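Local coordinates for protein exodeoxyribonuclease III (Neisseria meningitidis, PDB 2JC4) that acts as a 3'-5' exonuclease in DNA repair, probably digesting double-stranded DNA with the help of magnesium or manganese ions, at residues P115-K118 / Y119-Q122; Q122-A125 / A126-E129; T128-V131 / R132-T136; L141-L144 / G145-I149; E172-W175 / F176-L179. All coordinates share one frame; numbering follows the deposited sequence.

Contact 1 of 5, residues P115-K118 / Y119-Q122; sequences PKFK and YKEQ. With 2HP (dihydrogenphosphate ion), chain G.
The F117 ring meets the K120 side chain obliquely, its CD1 4.3 Å from K120 CD; K116 O lies obliquely to the Y119 ring. Beyond the two segments, the F117 ring meets W175 and the Y119 ring meets W123. The backbone closes ordinary alpha-helical turns, such as K120 N to K116 O at 2.9 Å. A water ties this backbone to a side chain, donating to F117 O (3.1 Å) and to E121 OE1 (2.7 Å). On K118 O, which takes the N-H of Q122, Q122 CG also rests at 3.2 Å. K116 stays extended beyond CG and leads away from the helix, placing NZ 3.0 Å from O1 of a dihydrogenphosphate ion, to which it donates a hydrogen bond. The equally extended K120 carries its ammonium inward to a salt bridge with E172 and to the carbonyls of N108 and N148, so a buried charge is well satisfied; Y119 OH is bonded to D86. This is the first part of helix 115-135, which connects strand 99-105 to strand 141-144 in a beta-alpha-beta unit, with helix 170-180 packed on F117, K120 and E121.

Contact 2 of 5, residues Q122-A125 / A126-E129; sequences QWFA and ALTE
A buried, mainly apolar contact in the middle of helix 115-135, which connects strands 99-105 and 141-144, brings W123 and F124 against L127, with a polar meeting of T128 and F124 O beside it. The two aromatic rings come first. W123 sets its CZ3 4.0 Å above the F124 ring, over the ring centre, while F124 CD1 lies in plane at the indole edge, so the indole edge stands over the phenyl face. L127 reaches back toward this pair with its CD2 branch, which sits 3.8 Å from W123 CZ3 and 4.5 Å from F124 CD2, oblique to both rings. Four residues apart, W123 and L127 lie on the same flank of the helix, and with CG anti to the backbone N (chi1 177°) L127 extends its CD2 to the indole.

On the polar side, F124 O is gripped twice by T128: the backbone N donates at 2.9 Å and OG1 at 2.7 Å, from opposite faces of the carbonyl plane. A chi1 of -53° lays the hydroxyl beside its own backbone N, the position from which it can fold back on the preceding turn, and a buried hydroxyl is thereby satisfied within the helix. A126 CB rests against that turn, 3.5 Å from W123 O. Outside, W123 packs on R90, C106 and V107, and F124 on C106. Such an amphipathic helix, its aromatic flank turned inward, is the connection of a beta-alpha-beta unit in the DNase I-like alpha/beta sandwich.

Contact 3 of 5, residues T128-V131 / R132-T136; sequences TEFV and RDEMT
E134 folds back over the F130 ring near the C-terminal end of helix 115-135, the helical limb of the beta-alpha-beta unit that continues into strand 141-144. The interaction is CH-pi: E134 CG stands 3.7 Å from the ring centroid, 18° off its normal, displaced toward the rim. The side chain gets there by a bend at chi2 (-79°), which also brings the carboxylate plane within 25° of the ring plane. The carboxylate itself is held from outside, by R100 at OE1 and R137 at OE2, while H77 stacks on F130; two arginines at one buried carboxylate probably keep it ionised.

Apolar packing follows on the next residues, with M135 SD 3.9 Å from V131 CG1. Both side chains also reach strand 141-144, V131 on L143 and M135 on L141.

R132 makes the polar contact with the preceding turn. A bend at chi3 turns the guanidinium back along the helix, with T128 O over one of its faces, and NH2 comes to 3.8 Å from T128 CG2. E129 is only a distant counter-charge, OE2 lying 5.7 Å from R132 NH1.

Among the backbone bonds, M135 N donates to V131 O (2.9 Å); close by, D133 O takes T136 N at 3.2 Å and, in its carbonyl plane, T136 OG1 at 2.6 Å.

Contact 4 of 5, residues L141-L144 / G145-I149; sequences LVLL and GDFNI
A chi1 of -71° sets F147 CG anti to its carbonyl carbon and swings the ring back along the chain, while L143, with CG anti to the backbone N (chi1 166°), sends its isobutyl group forward to meet it. L143 CG comes 4.0 Å from F147 CZ and CD2 4.1 Å from F147 CE2. The backbone joins in: L143 O lies in the plane of the ring at its edge, 3.8 Å from CZ, where the C-H at CZ points toward the carbonyl oxygen, and F147 CE1 lies 4.0 Å from L144 C. The contact is buried near the centre of the chain.

Between the two partners the chain turns a corner at G145, in a backbone conformation with positive phi in which a beta carbon would press on L144 O. Past the corner, D146 OD1 accepts the backbone N of N148 at 3.0 Å, an Asx turn. The N-H comes to the anti side of the carboxylate and 32° out of its plane, while OD2 takes the ND2 of N7. D146 and N148 are both predicted to bind magnesium, D146 also as proton donor or acceptor and N148 as transition-state stabiliser; the turn probably helps to set their relative positions. N148 ND2 is held by C106 O.

Strand 141-144 runs between strand 99-105, its parallel neighbour, and antiparallel strand 217-221, from which H218 meets the F147 ring; helix 115-135 covers L141 and I149.

Contact 5 of 5, residues E172-W175 / F176-L179; sequences ERQW and FQNL
N178 N donates to Q174 O at 2.8 Å, the shortest bond across this stretch of helix 170-180, which flanks helix 115-135 in the DNase I-like fold. The same two residues are joined a second time by their side chains: Q174 NE2 gives a hydrogen bond to N178 OD1 at 2.9 Å. It is straight at nitrogen (N-H...O 163°) and lies in the glutamine's amide plane, but reaches the acceptor from above its carbonyl plane, the two amides being 37° apart. Q174 starts with CG anti to its backbone N and then bends at chi2 (54°), which curls NE2 along the helix toward the next turn and sets it 3.7 Å from Q177 CB.

On one face W175 folds over its own helix, with E172 CA 3.7 Å above the indole, offset toward the rim, and N178 ND2 near the edge; it also reaches F117, K120 and E121 of helix 115-135. E172 OE2 forms a salt bridge with K120 and also takes H167 N, while OE1 is bonded to S169. R173 reaches D153, the A150 carbonyl and the C156-C168 disulfide. F176 meets the H218 ring. L179 N makes a weak bond to W175 O, at 3.5 Å.

In the fold
Contacts 1, 2 and 3 follow one another along helix 115-135, sharing Q122 and then T128 and E129. Contact 1 is a surface contact of charged ends and water; contact 2 is buried and mostly aromatic and aliphatic; contact 3, partly buried, mixes CH-pi packing with arginine-bound carboxylates. Contact 4 belongs to the core and carries predicted catalytic residues, whereas contact 5, partly buried, has an amide pair on the outer side of helix 170-180. That helix packs on contact 1 (F117 CZ to W175 CH2, 3.6 Å) and on contact 4 (F147 CE2 to L179 CD1, 3.7 Å). F124 of contact 2 touches I149, joining helix 115-135 to the loop of predicted active-site residues.

Contact 1 of 5, residues P115-K118 / Y119-Q122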
# COMPACT_ATOMS: atom_id res chain seq x y z
N PRO A 115 0.31 -22.11 -6.91
CA PRO A 115 -1.08 -22.05 -6.50
C PRO A 115 -1.42 -20.69 -5.88
O PRO A 115 -2.57 -20.28 -5.89
CB PRO A 115 -1.19 -23.14 -5.42
CG PRO A 115 0.02 -23.94 -5.46
CD PRO A 115 1.07 -23.21 -6.28
N LYS A 116 -0.43 -20.03 -5.30
CA LYS A 116 -0.63 -18.67 -4.74
C LYS A 116 -0.94 -17.63 -5.81
O LYS A 116 -1.51 -16.60 -5.51
CB LYS A 116 0.55 -18.26 -3.87
CG LYS A 116 0.73 -19.14 -2.65
CD LYS A 116 1.96 -18.76 -1.84
CE LYS A 116 2.09 -19.75 -0.69
NZ LYS A 116 3.15 -19.33 0.27
N PHE A 117 -0.60 -17.90 -7.07
CA PHE A 117 -0.96 -17.01 -8.16
C PHE A 117 -2.46 -17.12 -8.51
O PHE A 117 -3.08 -16.13 -8.97
CB PHE A 117 -0.10 -17.30 -9.41
CG PHE A 117 -0.11 -16.18 -10.42
CD1 PHE A 117 0.59 -15.00 -10.16
CD2 PHE A 117 -0.80 -16.30 -11.64
CE1 PHE A 117 0.63 -13.98 -11.10
CE2 PHE A 117 -0.77 -15.25 -12.56
CZ PHE A 117 -0.06 -14.10 -12.28
N LYS A 118 -3.05 -18.32 -8.34
CA LYS A 118 -4.51 -18.45 -8.51
C LYS A 118 -5.21 -17.71 -7.37
O LYS A 118 -6.24 -17.06 -7.60
CB LYS A 118 -4.98 -19.93 -8.55
CG LYS A 118 -4.42 -20.73 -9.75
CD LYS A 118 -5.53 -21.29 -10.63
CE LYS A 118 -5.02 -21.69 -12.01
NZ LYS A 118 -4.35 -23.04 -11.97
N TYR A 119 -4.67 -17.84 -6.15
CA TYR A 119 -5.14 -17.05 -5.00
C TYR A 119 -5.08 -15.58 -5.36
O TYR A 119 -6.07 -14.88 -5.21
CB TYR A 119 -4.37 -17.39 -3.73
CG TYR A 119 -4.60 -16.51 -2.50
CD1 TYR A 119 -5.90 -16.14 -2.09
CD2 TYR A 119 -3.51 -16.08 -1.73
CE1 TYR A 119 -6.08 -15.31 -0.93
CE2 TYR A 119 -3.68 -15.29 -0.60
CZ TYR A 119 -4.98 -14.90 -0.22
OH TYR A 119 -5.12 -14.13 0.90
N LYS A 120 -3.94 -15.12 -5.86
CA LYS A 120 -3.79 -13.71 -6.25
C LYS A 120 -4.91 -13.26 -7.19
O LYS A 120 -5.49 -12.19 -7.00
CB LYS A 120 -2.42 -13.43 -6.90
CG LYS A 120 -2.10 -11.94 -7.05
CD LYS A 120 -0.67 -11.72 -7.61
CE LYS A 120 -0.24 -10.23 -7.53
NZ LYS A 120 1.23 -10.04 -7.77
N GLU A 121 -5.20 -14.08 -8.22
CA GLU A 121 -6.25 -13.75 -9.20
C GLU A 121 -7.60 -13.60 -8.52
O GLU A 121 -8.31 -12.64 -8.76
CB GLU A 121 -6.31 -14.82 -10.30
CG GLU A 121 -7.38 -14.59 -11.38
CD GLU A 121 -7.42 -15.73 -12.40
OE1 GLU A 121 -6.83 -16.80 -12.17
OE2 GLU A 121 -8.03 -15.53 -13.45
N GLN A 122 -7.96 -14.57 -7.67
CA GLN A 122 -9.31 -14.56 -7.08
C GLN A 122 -9.42 -13.39 -6.09
O GLN A 122 -10.50 -12.79 -5.93
CB GLN A 122 -9.56 -15.88 -6.34
CG GLN A 122 -9.37 -17.16 -7.20
CD GLN A 122 -9.31 -18.47 -6.36
OE1 GLN A 122 -8.66 -18.54 -5.30
NE2 GLN A 122 -9.98 -19.52 -6.85
P 2HP G . 0.93 -18.51 3.40
O1 2HP G . 2.07 -17.83 2.61
O2 2HP G . -0.16 -19.25 2.62
O3 2HP G . 0.27 -17.32 4.30
O4 2HP G . 1.68 -19.55 4.37
O HOH W 1 -4.14 -17.08 -11.73

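Contact 2 of 5, residues Q122-A125 / A126-E129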
# COMPACT_ATOMS: atom_id res chain seq x y z
N GLN A 122 -7.96 -14.57 -7.67
CA GLN A 122 -9.31 -14.56 -7.08
C GLN A 122 -9.42 -13.39 -6.09
O GLN A 122 -10.50 -12.79 -5.93
CB GLN A 122 -9.56 -15.88 -6.34
CG GLN A 122 -9.37 -17.16 -7.20
CD GLN A 122 -9.31 -18.47 -6.36
OE1 GLN A 122 -8.66 -18.54 -5.30
NE2 GLN A 122 -9.98 -19.52 -6.85
N TRP A 123 -8.33 -13.13 -5.38
CA TRP A 123 -8.26 -12.09 -4.36
C TRP A 123 -8.41 -10.71 -5.05
O TRP A 123 -9.18 -9.85 -4.61
CB TRP A 123 -6.94 -12.23 -3.56
CG TRP A 123 -6.86 -11.30 -2.40
CD1 TRP A 123 -7.23 -11.56 -1.09
CD2 TRP A 123 -6.41 -9.95 -2.43
NE1 TRP A 123 -7.01 -10.44 -0.31
CE2 TRP A 123 -6.54 -9.44 -1.12
CE3 TRP A 123 -5.96 -9.12 -3.44
CZ2 TRP A 123 -6.20 -8.13 -0.80
CZ3 TRP A 123 -5.61 -7.81 -3.11
CH2 TRP A 123 -5.73 -7.34 -1.81
N PHE A 124 -7.68 -10.48 -6.13
CA PHE A 124 -7.86 -9.21 -6.87
C PHE A 124 -9.28 -9.00 -7.42
O PHE A 124 -9.78 -7.85 -7.46
CB PHE A 124 -6.80 -9.07 -7.96
CG PHE A 124 -5.55 -8.36 -7.49
CD1 PHE A 124 -4.49 -9.07 -6.90
CD2 PHE A 124 -5.45 -6.98 -7.60
CE1 PHE A 124 -3.34 -8.44 -6.45
CE2 PHE A 124 -4.29 -6.31 -7.15
CZ PHE A 124 -3.23 -7.03 -6.59
N ALA A 125 -9.91 -10.09 -7.87
CA ALA A 125 -11.28 -10.03 -8.37
C ALA A 125 -12.17 -9.57 -7.23
O ALA A 125 -13.08 -8.74 -7.42
CB ALA A 125 -11.73 -11.40 -8.85
N ALA A 126 -11.93 -10.14 -6.05
CA ALA A 126 -12.74 -9.78 -4.87
C ALA A 126 -12.47 -8.32 -4.46
O ALA A 126 -13.38 -7.59 -4.06
CB ALA A 126 -12.49 -10.73 -3.70
N LEU A 127 -11.22 -7.89 -4.55
CA LEU A 127 -10.91 -6.51 -4.22
C LEU A 127 -11.63 -5.54 -5.16
O LEU A 127 -12.17 -4.53 -4.72
CB LEU A 127 -9.39 -6.28 -4.29
CG LEU A 127 -8.93 -4.85 -4.03
CD1 LEU A 127 -9.27 -4.43 -2.56
CD2 LEU A 127 -7.46 -4.70 -4.32
N THR A 128 -11.59 -5.83 -6.45
CA THR A 128 -12.22 -4.98 -7.47
C THR A 128 -13.71 -4.75 -7.13
O THR A 128 -14.22 -3.62 -7.21
CB THR A 128 -12.05 -5.61 -8.88
OG1 THR A 128 -10.65 -5.87 -9.07
CG2 THR A 128 -12.46 -4.63 -9.94
N GLU A 129 -14.37 -5.82 -6.74
CA GLU A 129 -15.80 -5.76 -6.39
C GLU A 129 -16.05 -4.85 -5.18
O GLU A 129 -16.95 -4.02 -5.15
CB GLU A 129 -16.31 -7.19 -6.14
CG GLU A 129 -17.68 -7.44 -6.70
CD GLU A 129 -18.24 -8.77 -6.24
OE1 GLU A 129 -19.02 -8.77 -5.26
OE2 GLU A 129 -17.87 -9.80 -6.84

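Contact 3 of 5, residues T128-V131 / R132-T136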
# COMPACT_ATOMS: atom_id res chain seq x y z
N THR A 128 -11.59 -5.83 -6.45
CA THR A 128 -12.22 -4.98 -7.47
C THR A 128 -13.71 -4.75 -7.13
O THR A 128 -14.22 -3.62 -7.21
CB THR A 128 -12.05 -5.61 -8.88
OG1 THR A 128 -10.65 -5.87 -9.07
CG2 THR A 128 -12.46 -4.63 -9.94
N GLU A 129 -14.37 -5.82 -6.74
CA GLU A 129 -15.80 -5.76 -6.39
C GLU A 129 -16.05 -4.85 -5.18
O GLU A 129 -16.95 -4.02 -5.15
CB GLU A 129 -16.31 -7.19 -6.14
CG GLU A 129 -17.68 -7.44 -6.70
CD GLU A 129 -18.24 -8.77 -6.24
OE1 GLU A 129 -19.02 -8.77 -5.26
OE2 GLU A 129 -17.87 -9.80 -6.84
N PHE A 130 -15.22 -5.00 -4.16
CA PHE A 130 -15.39 -4.19 -2.96
C PHE A 130 -15.14 -2.73 -3.27
O PHE A 130 -15.93 -1.85 -2.87
CB PHE A 130 -14.39 -4.66 -1.91
CG PHE A 130 -14.34 -3.80 -0.68
CD1 PHE A 130 -15.46 -3.68 0.15
CD2 PHE A 130 -13.15 -3.17 -0.31
CE1 PHE A 130 -15.42 -2.91 1.31
CE2 PHE A 130 -13.10 -2.38 0.86
CZ PHE A 130 -14.23 -2.28 1.68
N VAL A 131 -14.02 -2.46 -3.94
CA VAL A 131 -13.64 -1.07 -4.29
C VAL A 131 -14.74 -0.43 -5.17
O VAL A 131 -15.17 0.71 -4.91
CB VAL A 131 -12.21 -0.94 -4.91
CG1 VAL A 131 -11.92 0.54 -5.26
CG2 VAL A 131 -11.14 -1.43 -3.92
N ARG A 132 -15.20 -1.14 -6.18
CA ARG A 132 -16.29 -0.63 -7.05
C ARG A 132 -17.54 -0.14 -6.23
O ARG A 132 -18.14 0.94 -6.47
CB ARG A 132 -16.72 -1.73 -8.00
CG ARG A 132 -17.81 -1.24 -9.04
CD ARG A 132 -18.33 -2.41 -9.93
NE ARG A 132 -17.28 -2.93 -10.80
CZ ARG A 132 -16.82 -4.18 -10.79
NH1 ARG A 132 -17.33 -5.09 -9.95
NH2 ARG A 132 -15.85 -4.54 -11.64
N ASP A 133 -17.92 -0.97 -5.26
CA ASP A 133 -19.04 -0.69 -4.38
C ASP A 133 -18.76 0.50 -3.48
O ASP A 133 -19.62 1.42 -3.35
CB ASP A 133 -19.34 -1.95 -3.55
CG ASP A 133 -20.43 -1.75 -2.51
OD1 ASP A 133 -21.51 -1.24 -2.85
OD2 ASP A 133 -20.19 -2.12 -1.34
N GLU A 134 -17.56 0.53 -2.89
CA GLU A 134 -17.16 1.62 -2.01
C GLU A 134 -17.18 2.95 -2.75
O GLU A 134 -17.62 3.96 -2.21
CB GLU A 134 -15.78 1.36 -1.39
CG GLU A 134 -15.73 0.24 -0.36
CD GLU A 134 -16.24 0.71 0.98
OE1 GLU A 134 -15.71 1.70 1.50
OE2 GLU A 134 -17.18 0.10 1.50
N MET A 135 -16.72 2.94 -4.00
CA MET A 135 -16.70 4.16 -4.81
C MET A 135 -18.08 4.80 -5.14
O MET A 135 -18.14 5.99 -5.41
CB MET A 135 -15.94 3.90 -6.11
CG MET A 135 -14.41 3.73 -5.87
SD MET A 135 -13.60 3.32 -7.42
CE MET A 135 -13.77 4.93 -8.22
N THR A 136 -19.17 4.02 -5.11
CA THR A 136 -20.52 4.59 -5.32
C THR A 136 -20.96 5.54 -4.19
O THR A 136 -21.97 6.23 -4.32
CB THR A 136 -21.63 3.51 -5.40
OG1 THR A 136 -21.72 2.82 -4.14
CG2 THR A 136 -21.34 2.51 -6.50

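Contact 4 of 5, residues L141-L144 / G145-I149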
# COMPACT_ATOMS: atom_id res chain seq x y z
N LEU A 141 -11.99 9.15 -2.31
CA LEU A 141 -11.61 7.78 -1.96
C LEU A 141 -10.16 7.54 -2.37
O LEU A 141 -9.74 7.98 -3.42
CB LEU A 141 -12.59 6.76 -2.57
CG LEU A 141 -12.28 5.25 -2.32
CD1 LEU A 141 -13.60 4.44 -2.08
CD2 LEU A 141 -11.40 4.62 -3.45
N VAL A 142 -9.41 6.87 -1.49
CA VAL A 142 -8.00 6.52 -1.75
C VAL A 142 -7.81 5.03 -1.53
O VAL A 142 -8.03 4.53 -0.43
CB VAL A 142 -6.99 7.33 -0.87
CG1 VAL A 142 -5.57 6.99 -1.24
CG2 VAL A 142 -7.16 8.83 -1.07
N LEU A 143 -7.40 4.33 -2.58
CA LEU A 143 -7.05 2.91 -2.47
C LEU A 143 -5.54 2.81 -2.58
O LEU A 143 -4.98 3.13 -3.63
CB LEU A 143 -7.74 2.08 -3.59
CG LEU A 143 -7.24 0.63 -3.84
CD1 LEU A 143 -7.62 -0.24 -2.66
CD2 LEU A 143 -7.77 0.02 -5.15
N LEU A 144 -4.87 2.39 -1.50
CA LEU A 144 -3.40 2.44 -1.49
C LEU A 144 -2.79 1.28 -0.75
O LEU A 144 -3.47 0.61 0.04
CB LEU A 144 -2.87 3.78 -0.91
CG LEU A 144 -2.94 4.04 0.62
CD1 LEU A 144 -2.47 5.45 0.93
CD2 LEU A 144 -4.38 3.82 1.24
N GLY A 145 -1.51 1.02 -1.01
CA GLY A 145 -0.85 -0.09 -0.33
C GLY A 145 0.18 -0.74 -1.23
O GLY A 145 0.67 -0.13 -2.19
N ASP A 146 0.55 -1.97 -0.86
CA ASP A 146 1.50 -2.75 -1.60
C ASP A 146 0.65 -3.61 -2.50
O ASP A 146 -0.07 -4.49 -2.03
CB ASP A 146 2.29 -3.60 -0.62
CG ASP A 146 3.30 -4.51 -1.30
OD1 ASP A 146 3.38 -4.54 -2.56
OD2 ASP A 146 4.03 -5.17 -0.53
N PHE A 147 0.70 -3.32 -3.81
CA PHE A 147 -0.13 -4.02 -4.77
C PHE A 147 0.63 -5.23 -5.30
O PHE A 147 0.01 -6.09 -5.88
CB PHE A 147 -0.57 -3.11 -5.93
CG PHE A 147 -1.58 -2.09 -5.54
CD1 PHE A 147 -1.16 -0.94 -4.86
CD2 PHE A 147 -2.95 -2.27 -5.84
CE1 PHE A 147 -2.08 0.02 -4.45
CE2 PHE A 147 -3.88 -1.29 -5.44
CZ PHE A 147 -3.43 -0.13 -4.75
N ASN A 148 1.95 -5.30 -5.07
CA ASN A 148 2.74 -6.42 -5.60
C ASN A 148 2.57 -6.58 -7.10
O ASN A 148 2.67 -7.67 -7.63
CB ASN A 148 2.39 -7.73 -4.87
CG ASN A 148 3.27 -7.97 -3.66
OD1 ASN A 148 4.52 -7.94 -3.77
ND2 ASN A 148 2.65 -8.18 -2.51
N ILE A 149 2.32 -5.45 -7.76
CA ILE A 149 2.21 -5.39 -9.22
C ILE A 149 2.88 -4.08 -9.65
O ILE A 149 2.61 -2.97 -9.11
CB ILE A 149 0.74 -5.43 -9.74
CG1 ILE A 149 0.04 -6.76 -9.38
CG2 ILE A 149 0.71 -5.16 -11.32
CD1 ILE A 149 -1.46 -6.71 -9.66

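Contact 5 of 5, residues E172-W175 / F176-L179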
# COMPACT_ATOMS: atom_id res chain seq x y z
N GLU A 172 -1.08 -9.78 -14.52
CA GLU A 172 -1.06 -8.95 -13.30
C GLU A 172 -1.31 -7.50 -13.66
O GLU A 172 -2.08 -6.80 -12.98
CB GLU A 172 0.29 -9.07 -12.60
CG GLU A 172 0.44 -10.35 -11.77
CD GLU A 172 1.90 -10.60 -11.36
OE1 GLU A 172 2.73 -10.82 -12.25
OE2 GLU A 172 2.23 -10.55 -10.15
N ARG A 173 -0.70 -7.06 -14.76
CA ARG A 173 -0.92 -5.67 -15.19
C ARG A 173 -2.39 -5.43 -15.58
O ARG A 173 -2.95 -4.36 -15.29
CB ARG A 173 0.07 -5.29 -16.29
CG ARG A 173 1.46 -5.17 -15.73
CD ARG A 173 2.51 -5.05 -16.81
NE ARG A 173 3.80 -4.72 -16.16
CZ ARG A 173 4.97 -4.79 -16.77
NH1 ARG A 173 5.03 -5.16 -18.05
NH2 ARG A 173 6.08 -4.44 -16.12
N GLN A 174 -3.04 -6.46 -16.12
CA GLN A 174 -4.48 -6.37 -16.35
C GLN A 174 -5.30 -6.25 -15.07
O GLN A 174 -6.26 -5.48 -15.04
CB GLN A 174 -5.01 -7.52 -17.20
CG GLN A 174 -6.48 -7.26 -17.71
CD GLN A 174 -6.63 -5.92 -18.44
OE1 GLN A 174 -5.99 -5.67 -19.48
NE2 GLN A 174 -7.47 -5.05 -17.91
N TRP A 175 -4.92 -6.97 -14.01
CA TRP A 175 -5.60 -6.84 -12.72
C TRP A 175 -5.45 -5.44 -12.15
O TRP A 175 -6.41 -4.88 -11.63
CB TRP A 175 -5.13 -7.88 -11.69
CG TRP A 175 -5.25 -9.28 -12.21
CD1 TRP A 175 -6.10 -9.74 -13.20
CD2 TRP A 175 -4.49 -10.43 -11.77
NE1 TRP A 175 -5.88 -11.09 -13.41
CE2 TRP A 175 -4.90 -11.53 -12.55
CE3 TRP A 175 -3.48 -10.60 -10.82
CZ2 TRP A 175 -4.35 -12.80 -12.39
CZ3 TRP A 175 -2.91 -11.87 -10.67
CH2 TRP A 175 -3.36 -12.95 -11.45
N PHE A 176 -4.27 -4.84 -12.31
CA PHE A 176 -4.05 -3.48 -11.88
C PHE A 176 -4.92 -2.53 -12.73
O PHE A 176 -5.55 -1.60 -12.19
CB PHE A 176 -2.56 -3.11 -11.95
CG PHE A 176 -2.25 -1.70 -11.49
CD1 PHE A 176 -2.22 -1.39 -10.12
CD2 PHE A 176 -2.04 -0.68 -12.41
CE1 PHE A 176 -1.95 -0.09 -9.70
CE2 PHE A 176 -1.77 0.63 -11.98
CZ PHE A 176 -1.70 0.90 -10.62
N GLN A 177 -4.97 -2.77 -14.03
CA GLN A 177 -5.81 -1.97 -14.93
C GLN A 177 -7.28 -2.07 -14.53
O GLN A 177 -8.01 -1.06 -14.59
CB GLN A 177 -5.56 -2.32 -16.41
CG GLN A 177 -6.25 -1.37 -17.45
CD GLN A 177 -5.78 0.07 -17.31
OE1 GLN A 177 -4.58 0.34 -17.34
NE2 GLN A 177 -6.72 1.00 -17.14
N ASN A 178 -7.71 -3.25 -14.08
CA ASN A 178 -9.11 -3.39 -13.66
C ASN A 178 -9.51 -2.47 -12.50
O ASN A 178 -10.67 -2.07 -12.37
CB ASN A 178 -9.44 -4.84 -13.31
CG ASN A 178 -9.30 -5.77 -14.49
OD1 ASN A 178 -9.31 -5.33 -15.63
ND2 ASN A 178 -9.20 -7.09 -14.22
N LEU A 179 -8.56 -2.15 -11.64
CA LEU A 179 -8.78 -1.18 -10.56
C LEU A 179 -8.86 0.25 -11.11
O LEU A 179 -9.77 0.99 -10.79
CB LEU A 179 -7.67 -1.31 -9.50
CG LEU A 179 -7.64 -2.62 -8.70
CD1 LEU A 179 -6.35 -2.69 -7.85
CD2 LEU A 179 -8.92 -2.81 -7.82